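Local coordinates for protein intracellular exo-alpha-(1->5)-L-arabinofuranosidase (Bifidobacterium longum, PDB 2Y2W) that hydrolyses terminal alpha-(1->5)-L-arabinofuranosyl bonds in arabinans and also acts on arabinoxylan, as an intracellular glycoside hydrolase of family 51, at residues 172-177 with 238-243; 183-188 with 208-213; 165-170 with 178-183. One frame throughout, in Å; residues are numbered along the deposited sequence.

All three contacts lie in one sector of the (beta/alpha)8 barrel, and each uses helix 174-185. Contact 3 joins this helix to strand 162-167, the third barrel strand. Contact 2 joins the end of the helix to strand 209-212, the fourth strand. Contact 1 sets the start of the helix against helix 227-244. Along the chain, contacts 3 and 1 interleave. Contact 2 opens after contact 3 has closed, and both its segments lie between those of contact 1. The centres of contacts 1 and 2 are about 10 Å apart, and that of contact 3 is about 7 Å from each. One helix thus packs on two neighbouring strands and on the next helix, and all three contacts reach the second subunit.

Contact 1 of 3, residues 172-177 with 238-243; sequences RGLKAA and AHAMKL
Leu174 and Ala177, at the start of helix 174-185, face Ala240 and Met241, near the end of helix 227-244. Gly173 takes the N-cap position, and its O accepts the backbone hydrogen bond from Ala177 N. The helices stand well apart: CA of Leu174 and CA of Ala240 are 8.2 Å from each other, and CA of Ala177 and CA of Met241 are 7.9 Å apart. Each touch pairs an alanine with a longer side chain. Leu174 holds CG anti to its N (chi1 173°), which carries the branch across to the other helix. Its CD1 meets CB of Ala240 at 3.8 Å, methyl against methyl. The second pair reverses the sizes. CB of Ala177 points toward helix 227-244 and faces SD of Met241 at 4.4 Å, a looser touch. Met241 reaches further, to Leu178 and Leu181 of the first helix and to Trp210 of strand 209-212. Leu174 also packs on Gly170 of the second subunit, and the ring of His239 meets His224 of that subunit edge-to-face. No hydrogen bond or charge pair joins the two segments. The contact is purely apolar and buries about 125 Å² in all. It probably rests on dispersion and the exclusion of water between methyls and a thioether, where two neighbouring helices of the barrel's outer layer meet next to a subunit interface.

Contact 2 of 3, residues 183-188 with 208-213; sequences YVNGAP and KMWCIG
Val184 and Asn185 close helix 174-185 and meet Trp210 on strand 209-212. This is helix-to-strand packing in the (beta/alpha)8 barrel, between the helix after the third strand and the fourth strand. The indole bridges from the strand to the helix end. Trp210 has CG beside its N and anti to the carbonyl carbon (chi1 -66°), and the six-membered ring leads toward the helix. The tight part is at the edge of this ring. CG1 of Val184 lies in the ring plane, 3.5 Å from CZ2 and 3.6 Å from CH2 of Trp210. The methyl thus meets the rim of the indole and not its face. Leu165 and Val167 of the adjacent strand are among the apolar neighbours of the same buried ring. The looser part is at Asn185. Its amide passes alongside the ring edge, with its plane 82° from that of the indole. The amide is tied elsewhere: Asn185 ND2 and Trp210 NE1 both donate hydrogen bonds to the backbone O of Ile207. That shared acceptor joins the helix end and the indole through the chain just before the strand. Beyond Gly186, which leaves the helix, the chain moves away to the exposed Pro188. At the loose edge, ND2 of Asn185 approaches CZ2 of Trp210 at 4.0 Å.

Contact 3 of 3, residues 165-170 with 178-183; sequences LAVNMG and LDELEY
This is a buried strand-to-helix contact in which the acidic side chain of Glu180 reaches from helix 174-185 to the third barrel strand, 162-167. The backbones are separated, with CA of Val167 and CA of Glu180 8.4 Å apart. Glu180 spans the gap with a nearly straight chain from N through CG (chi1 -179°) and onward, which puts the carboxylate beside two apolar side chains of the strand. CG1 of Val167 lies 3.4 Å from OE1 of Glu180. Two residues earlier, on the same helix-facing side of the strand, CD2 of Leu165 is 3.9 Å from OE2 of Glu180. Glu180 meets Leu165 head-on and runs alongside Val167. No direct hydrogen bond links the segments. A water does so instead. It donates to OE1 of Glu180 at 2.7 Å and to the backbone O of Ala166 at 2.8 Å, so it bridges the carboxylate and the strand. Such a water would ease the burial of an acidic group among methyls. Trp121, on a loop, also packs against Glu180. In the loop after the strand, Asn168 OD1 accepts a hydrogen bond from Arg172 N and a weak one from Gly170 N. The side chain of Val167 is about 9 Å from that of Asn214, a probable arabinofuranose-binding residue by analogy with relatives. Strand 162-167, the short loop and helix 174-185 form one beta-alpha unit, the repeating element of the (beta/alpha)8 barrel found in clan GH-A enzymes such as family 51.

Contact 1 of 3, residues 172-177 with 238-243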
loop_
_atom_site.group_PDB
_atom_site.type_symbol
_atom_site.label_atom_id
_atom_site.label_comp_id
_atom_site.label_asym_id
_atom_site.label_seq_id
_atom_site.Cartn_x
_atom_site.Cartn_y
_atom_site.Cartn_z
ATOM N N ARG D 172 -4.156 -0.374 8.074
ATOM C CA ARG D 172 -5.220 -0.319 7.070
ATOM C C ARG D 172 -5.302 1.054 6.397
ATOM O O ARG D 172 -4.410 1.888 6.571
ATOM C CB ARG D 172 -6.557 -0.710 7.702
ATOM C CG ARG D 172 -6.784 -2.203 7.679
ATOM C CD ARG D 172 -7.365 -2.720 8.975
ATOM N NE ARG D 172 -8.825 -2.674 9.025
ATOM C CZ ARG D 172 -9.639 -3.500 8.372
ATOM N NH1 ARG D 172 -9.161 -4.436 7.562
ATOM N NH2 ARG D 172 -10.946 -3.371 8.513
ATOM N N GLY D 173 -6.364 1.277 5.622
ATOM C CA GLY D 173 -6.533 2.529 4.893
ATOM C C GLY D 173 -7.873 2.701 4.200
ATOM O O GLY D 173 -8.932 2.549 4.817
ATOM N N LEU D 174 -7.810 3.010 2.906
ATOM C CA LEU D 174 -8.965 3.467 2.131
ATOM C C LEU D 174 -10.173 2.534 2.152
ATOM O O LEU D 174 -11.283 2.963 2.477
ATOM C CB LEU D 174 -8.548 3.764 0.681
ATOM C CG LEU D 174 -9.629 4.108 -0.347
ATOM C CD1 LEU D 174 -10.365 5.382 0.031
ATOM C CD2 LEU D 174 -9.020 4.242 -1.725
ATOM N N LYS D 175 -9.960 1.272 1.793
ATOM C CA LYS D 175 -11.065 0.329 1.636
ATOM C C LYS D 175 -11.825 0.122 2.949
ATOM O O LYS D 175 -13.057 0.120 2.956
ATOM C CB LYS D 175 -10.577 -1.003 1.063
ATOM C CG LYS D 175 -11.701 -1.922 0.607
ATOM C CD LYS D 175 -11.199 -3.341 0.400
ATOM C CE LYS D 175 -12.331 -4.284 0.032
ATOM N NZ LYS D 175 -13.147 -4.669 1.210
ATOM N N ALA D 176 -11.089 -0.028 4.050
ATOM C CA ALA D 176 -11.702 -0.207 5.373
ATOM C C ALA D 176 -12.428 1.056 5.837
ATOM O O ALA D 176 -13.473 0.971 6.482
ATOM C CB ALA D 176 -10.667 -0.636 6.395
ATOM N N ALA D 177 -11.868 2.218 5.501
ATOM C CA ALA D 177 -12.484 3.501 5.829
ATOM C C ALA D 177 -13.862 3.635 5.186
ATOM O O ALA D 177 -14.813 4.055 5.839
ATOM C CB ALA D 177 -11.579 4.652 5.413
ATOM N N ALA D 238 -9.985 11.150 1.882
ATOM C CA ALA D 238 -10.866 12.309 2.072
ATOM C C ALA D 238 -11.798 12.532 0.885
ATOM O O ALA D 238 -12.985 12.810 1.066
ATOM C CB ALA D 238 -10.057 13.565 2.358
ATOM N N HIS D 239 -11.255 12.408 -0.324
ATOM C CA HIS D 239 -12.053 12.531 -1.542
ATOM C C HIS D 239 -13.151 11.474 -1.625
ATOM O O HIS D 239 -14.315 11.802 -1.866
ATOM C CB HIS D 239 -11.171 12.457 -2.792
ATOM C CG HIS D 239 -11.938 12.163 -4.045
ATOM N ND1 HIS D 239 -11.943 10.919 -4.639
ATOM C CD2 HIS D 239 -12.756 12.942 -4.791
ATOM C CE1 HIS D 239 -12.716 10.949 -5.708
ATOM N NE2 HIS D 239 -13.221 12.166 -5.824
ATOM N N ALA D 240 -12.766 10.213 -1.430
ATOM C CA ALA D 240 -13.682 9.081 -1.529
ATOM C C ALA D 240 -14.793 9.142 -0.488
ATOM O O ALA D 240 -15.949 8.856 -0.793
ATOM C CB ALA D 240 -12.919 7.769 -1.421
ATOM N N MET D 241 -14.448 9.525 0.737
ATOM C CA MET D 241 -15.448 9.658 1.788
ATOM C C MET D 241 -16.438 10.788 1.505
ATOM O O MET D 241 -17.649 10.580 1.615
ATOM C CB MET D 241 -14.799 9.798 3.163
ATOM C CG MET D 241 -14.302 8.473 3.716
ATOM S SD MET D 241 -13.430 8.626 5.276
ATOM C CE MET D 241 -14.770 9.063 6.382
ATOM N N LYS D 242 -15.932 11.964 1.123
ATOM C CA LYS D 242 -16.806 13.086 0.751
ATOM C C LYS D 242 -17.621 12.811 -0.511
ATOM O O LYS D 242 -18.681 13.403 -0.708
ATOM C CB LYS D 242 -16.038 14.407 0.623
ATOM C CG LYS D 242 -16.062 15.254 1.893
ATOM C CD LYS D 242 -15.506 16.660 1.679
ATOM C CE LYS D 242 -16.541 17.600 1.056
ATOM N NZ LYS D 242 -15.940 18.915 0.671
ATOM N N LEU D 243 -17.124 11.911 -1.357
ATOM C CA LEU D 243 -17.865 11.464 -2.532
ATOM C C LEU D 243 -19.065 10.604 -2.131
ATOM O O LEU D 243 -20.105 10.639 -2.787
ATOM C CB LEU D 243 -16.947 10.703 -3.496
ATOM C CG LEU D 243 -17.499 10.208 -4.840
ATOM C CD1 LEU D 243 -18.217 11.307 -5.632
ATOM C CD2 LEU D 243 -16.379 9.603 -5.666
#

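Contact 2 of 3, residues 183-188 with 208-213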
loop_
_atom_site.group_PDB
_atom_site.type_symbol
_atom_site.label_atom_id
_atom_site.label_comp_id
_atom_site.label_asym_id
_atom_site.label_seq_id
_atom_site.Cartn_x
_atom_site.Cartn_y
_atom_site.Cartn_z
ATOM N N TYR D 183 -21.095 1.076 6.885
ATOM C CA TYR D 183 -21.665 0.335 8.011
ATOM C C TYR D 183 -22.319 1.270 9.017
ATOM O O TYR D 183 -23.406 0.991 9.530
ATOM C CB TYR D 183 -20.594 -0.506 8.715
ATOM C CG TYR D 183 -21.076 -1.163 9.992
ATOM C CD1 TYR D 183 -21.653 -2.429 9.970
ATOM C CD2 TYR D 183 -20.959 -0.513 11.223
ATOM C CE1 TYR D 183 -22.102 -3.031 11.133
ATOM C CE2 TYR D 183 -21.408 -1.106 12.393
ATOM C CZ TYR D 183 -21.976 -2.366 12.341
ATOM O OH TYR D 183 -22.420 -2.959 13.496
ATOM N N VAL D 184 -21.646 2.382 9.287
ATOM C CA VAL D 184 -22.061 3.299 10.332
ATOM C C VAL D 184 -23.176 4.272 9.895
ATOM O O VAL D 184 -24.034 4.635 10.705
ATOM C CB VAL D 184 -20.827 4.046 10.904
ATOM C CG1 VAL D 184 -20.514 5.300 10.108
ATOM C CG2 VAL D 184 -21.033 4.381 12.353
ATOM N N ASN D 185 -23.177 4.669 8.622
ATOM C CA ASN D 185 -24.042 5.759 8.156
ATOM C C ASN D 185 -24.941 5.433 6.968
ATOM O O ASN D 185 -25.787 6.244 6.584
ATOM C CB ASN D 185 -23.203 7.002 7.829
ATOM C CG ASN D 185 -22.782 7.773 9.066
ATOM O OD1 ASN D 185 -23.327 7.577 10.157
ATOM N ND2 ASN D 185 -21.807 8.661 8.901
ATOM N N GLY D 186 -24.755 4.255 6.386
ATOM C CA GLY D 186 -25.521 3.853 5.215
ATOM C C GLY D 186 -26.986 3.625 5.526
ATOM O O GLY D 186 -27.351 3.325 6.663
ATOM N N ALA D 187 -27.829 3.787 4.513
ATOM C CA ALA D 187 -29.239 3.454 4.632
ATOM C C ALA D 187 -29.395 1.935 4.603
ATOM O O ALA D 187 -28.618 1.254 3.932
ATOM C CB ALA D 187 -30.029 4.096 3.500
ATOM N N PRO D 188 -30.384 1.395 5.343
ATOM C CA PRO D 188 -30.664 -0.041 5.252
ATOM C C PRO D 188 -30.938 -0.456 3.807
ATOM O O PRO D 188 -31.571 0.290 3.059
ATOM C CB PRO D 188 -31.925 -0.205 6.106
ATOM C CG PRO D 188 -31.856 0.908 7.092
ATOM C CD PRO D 188 -31.222 2.059 6.362
ATOM N N LYS D 208 -20.655 12.793 11.591
ATOM C CA LYS D 208 -20.206 13.863 10.695
ATOM C C LYS D 208 -18.690 14.008 10.646
ATOM O O LYS D 208 -18.094 14.044 9.566
ATOM C CB LYS D 208 -20.802 15.201 11.135
ATOM C CG LYS D 208 -22.015 15.664 10.354
ATOM C CD LYS D 208 -22.487 17.017 10.882
ATOM C CE LYS D 208 -23.483 17.675 9.942
ATOM N NZ LYS D 208 -23.847 19.044 10.407
ATOM N N MET D 209 -18.078 14.104 11.824
ATOM C CA MET D 209 -16.659 14.416 11.945
ATOM C C MET D 209 -15.803 13.150 12.037
ATOM O O MET D 209 -16.003 12.313 12.922
ATOM C CB MET D 209 -16.425 15.331 13.151
ATOM C CG MET D 209 -15.138 16.128 13.102
ATOM S SD MET D 209 -15.125 17.398 14.379
ATOM C CE MET D 209 -13.437 17.985 14.263
ATOM N N TRP D 210 -14.856 13.031 11.108
ATOM C CA TRP D 210 -13.991 11.859 11.004
ATOM C C TRP D 210 -12.520 12.253 11.002
ATOM O O TRP D 210 -12.128 13.212 10.334
ATOM C CB TRP D 210 -14.289 11.076 9.721
ATOM C CG TRP D 210 -15.644 10.440 9.666
ATOM C CD1 TRP D 210 -16.845 11.076 9.547
ATOM C CD2 TRP D 210 -15.936 9.036 9.694
ATOM N NE1 TRP D 210 -17.867 10.159 9.519
ATOM C CE2 TRP D 210 -17.336 8.900 9.604
ATOM C CE3 TRP D 210 -15.149 7.881 9.789
ATOM C CZ2 TRP D 210 -17.967 7.659 9.605
ATOM C CZ3 TRP D 210 -15.777 6.648 9.792
ATOM C CH2 TRP D 210 -17.174 6.546 9.700
ATOM N N CYS D 211 -11.711 11.502 11.743
ATOM C CA CYS D 211 -10.263 11.683 11.733
ATOM C C CYS D 211 -9.595 10.636 10.846
ATOM O O CYS D 211 -9.663 9.434 11.119
ATOM C CB CYS D 211 -9.696 11.622 13.152
ATOM S SG CYS D 211 -10.334 12.903 14.233
ATOM N N ILE D 212 -8.961 11.106 9.777
ATOM C CA ILE D 212 -8.287 10.225 8.836
ATOM C C ILE D 212 -6.894 9.881 9.366
ATOM O O ILE D 212 -5.908 10.571 9.083
ATOM C CB ILE D 212 -8.239 10.838 7.414
ATOM C CG1 ILE D 212 -9.641 11.289 6.991
ATOM C CG2 ILE D 212 -7.692 9.830 6.409
ATOM C CD1 ILE D 212 -9.662 12.355 5.928
ATOM N N GLY D 213 -6.836 8.813 10.154
ATOM C CA GLY D 213 -5.597 8.366 10.775
ATOM C C GLY D 213 -5.303 9.080 12.074
ATOM O O GLY D 213 -6.035 9.988 12.478
#

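Contact 3 of 3, residues 165-170 with 178-183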
loop_
_atom_site.group_PDB
_atom_site.type_symbol
_atom_site.label_atom_id
_atom_site.label_comp_id
_atom_site.label_asym_id
_atom_site.label_seq_id
_atom_site.Cartn_x
_atom_site.Cartn_y
_atom_site.Cartn_z
ATOM N N LEU D 165 -15.145 10.064 14.863
ATOM C CA LEU D 165 -14.628 8.729 14.580
ATOM C C LEU D 165 -13.313 8.750 13.816
ATOM O O LEU D 165 -13.222 9.322 12.733
ATOM C CB LEU D 165 -15.671 7.885 13.838
ATOM C CG LEU D 165 -15.478 6.366 13.772
ATOM C CD1 LEU D 165 -15.135 5.766 15.131
ATOM C CD2 LEU D 165 -16.729 5.711 13.209
ATOM N N ALA D 166 -12.299 8.120 14.400
ATOM C CA ALA D 166 -10.994 7.990 13.772
ATOM C C ALA D 166 -10.872 6.627 13.104
ATOM O O ALA D 166 -11.279 5.610 13.674
ATOM C CB ALA D 166 -9.898 8.178 14.796
ATOM N N VAL D 167 -10.321 6.612 11.893
ATOM C CA VAL D 167 -10.112 5.359 11.159
ATOM C C VAL D 167 -8.632 4.999 11.069
ATOM O O VAL D 167 -7.769 5.880 11.081
ATOM C CB VAL D 167 -10.745 5.382 9.735
ATOM C CG1 VAL D 167 -12.271 5.311 9.816
ATOM C CG2 VAL D 167 -10.291 6.607 8.940
ATOM N N ASN D 168 -8.359 3.698 10.988
ATOM C CA ASN D 168 -7.005 3.171 10.832
ATOM C C ASN D 168 -6.375 3.641 9.522
ATOM O O ASN D 168 -6.944 3.449 8.447
ATOM C CB ASN D 168 -7.041 1.635 10.886
ATOM C CG ASN D 168 -5.651 0.999 10.950
ATOM O OD1 ASN D 168 -4.672 1.542 10.442
ATOM N ND2 ASN D 168 -5.572 -0.175 11.563
ATOM N N MET D 169 -5.210 4.273 9.626
ATOM C CA MET D 169 -4.395 4.589 8.456
ATOM C C MET D 169 -2.991 4.003 8.605
ATOM O O MET D 169 -2.110 4.252 7.781
ATOM C CB MET D 169 -4.339 6.099 8.203
ATOM C CG MET D 169 -5.658 6.714 7.736
ATOM S SD MET D 169 -6.189 6.247 6.072
ATOM C CE MET D 169 -4.882 6.991 5.094
ATOM N N GLY D 170 -2.801 3.211 9.659
ATOM C CA GLY D 170 -1.542 2.527 9.922
ATOM C C GLY D 170 -1.436 1.185 9.223
ATOM O O GLY D 170 -0.735 1.063 8.217
ATOM N N LEU D 178 -13.964 3.261 3.912
ATOM C CA LEU D 178 -15.239 3.286 3.188
ATOM C C LEU D 178 -16.217 2.207 3.660
ATOM O O LEU D 178 -17.434 2.410 3.630
ATOM C CB LEU D 178 -15.014 3.177 1.676
ATOM C CG LEU D 178 -14.252 4.329 1.005
ATOM C CD1 LEU D 178 -13.929 3.995 -0.447
ATOM C CD2 LEU D 178 -15.018 5.648 1.096
ATOM N N ASP D 179 -15.682 1.063 4.089
ATOM C CA ASP D 179 -16.504 -0.007 4.656
ATOM C C ASP D 179 -17.165 0.430 5.970
ATOM O O ASP D 179 -18.369 0.236 6.152
ATOM C CB ASP D 179 -15.684 -1.292 4.855
ATOM C CG ASP D 179 -15.323 -1.986 3.537
ATOM O OD1 ASP D 179 -15.841 -1.599 2.464
ATOM O OD2 ASP D 179 -14.504 -2.933 3.579
ATOM N N GLU D 180 -16.382 1.035 6.867
ATOM C CA GLU D 180 -16.901 1.520 8.151
ATOM C C GLU D 180 -17.892 2.667 7.973
ATOM O O GLU D 180 -18.870 2.763 8.711
ATOM C CB GLU D 180 -15.766 1.937 9.096
ATOM C CG GLU D 180 -16.260 2.430 10.461
ATOM C CD GLU D 180 -15.195 2.417 11.542
ATOM O OE1 GLU D 180 -14.041 2.826 11.271
ATOM O OE2 GLU D 180 -15.527 2.009 12.678
ATOM N N LEU D 181 -17.629 3.528 6.993
ATOM C CA LEU D 181 -18.518 4.638 6.664
ATOM C C LEU D 181 -19.900 4.127 6.248
ATOM O O LEU D 181 -20.924 4.615 6.725
ATOM C CB LEU D 181 -17.893 5.497 5.557
ATOM C CG LEU D 181 -18.705 6.622 4.906
ATOM C CD1 LEU D 181 -19.110 7.688 5.918
ATOM C CD2 LEU D 181 -17.904 7.231 3.775
ATOM N N GLU D 182 -19.909 3.137 5.361
ATOM C CA GLU D 182 -21.133 2.496 4.899
ATOM C C GLU D 182 -21.854 1.777 6.042
ATOM O O GLU D 182 -23.074 1.862 6.155
ATOM C CB GLU D 182 -20.799 1.517 3.773
ATOM C CG GLU D 182 -21.989 0.871 3.085
ATOM C CD GLU D 182 -21.570 -0.037 1.930
ATOM O OE1 GLU D 182 -20.406 0.056 1.475
ATOM O OE2 GLU D 182 -22.407 -0.838 1.465
ATOM N N TYR D 183 -21.095 1.076 6.885
ATOM C CA TYR D 183 -21.665 0.335 8.011
ATOM C C TYR D 183 -22.319 1.270 9.017
ATOM O O TYR D 183 -23.406 0.991 9.530
ATOM C CB TYR D 183 -20.594 -0.506 8.715
ATOM C CG TYR D 183 -21.076 -1.163 9.992
ATOM C CD1 TYR D 183 -21.653 -2.429 9.970
ATOM C CD2 TYR D 183 -20.959 -0.513 11.223
ATOM C CE1 TYR D 183 -22.102 -3.031 11.133
ATOM C CE2 TYR D 183 -21.408 -1.106 12.393
ATOM C CZ TYR D 183 -21.976 -2.366 12.341
ATOM O OH TYR D 183 -22.420 -2.959 13.496
HETATM O O HOH W 1 -12.554 3.081 13.514
#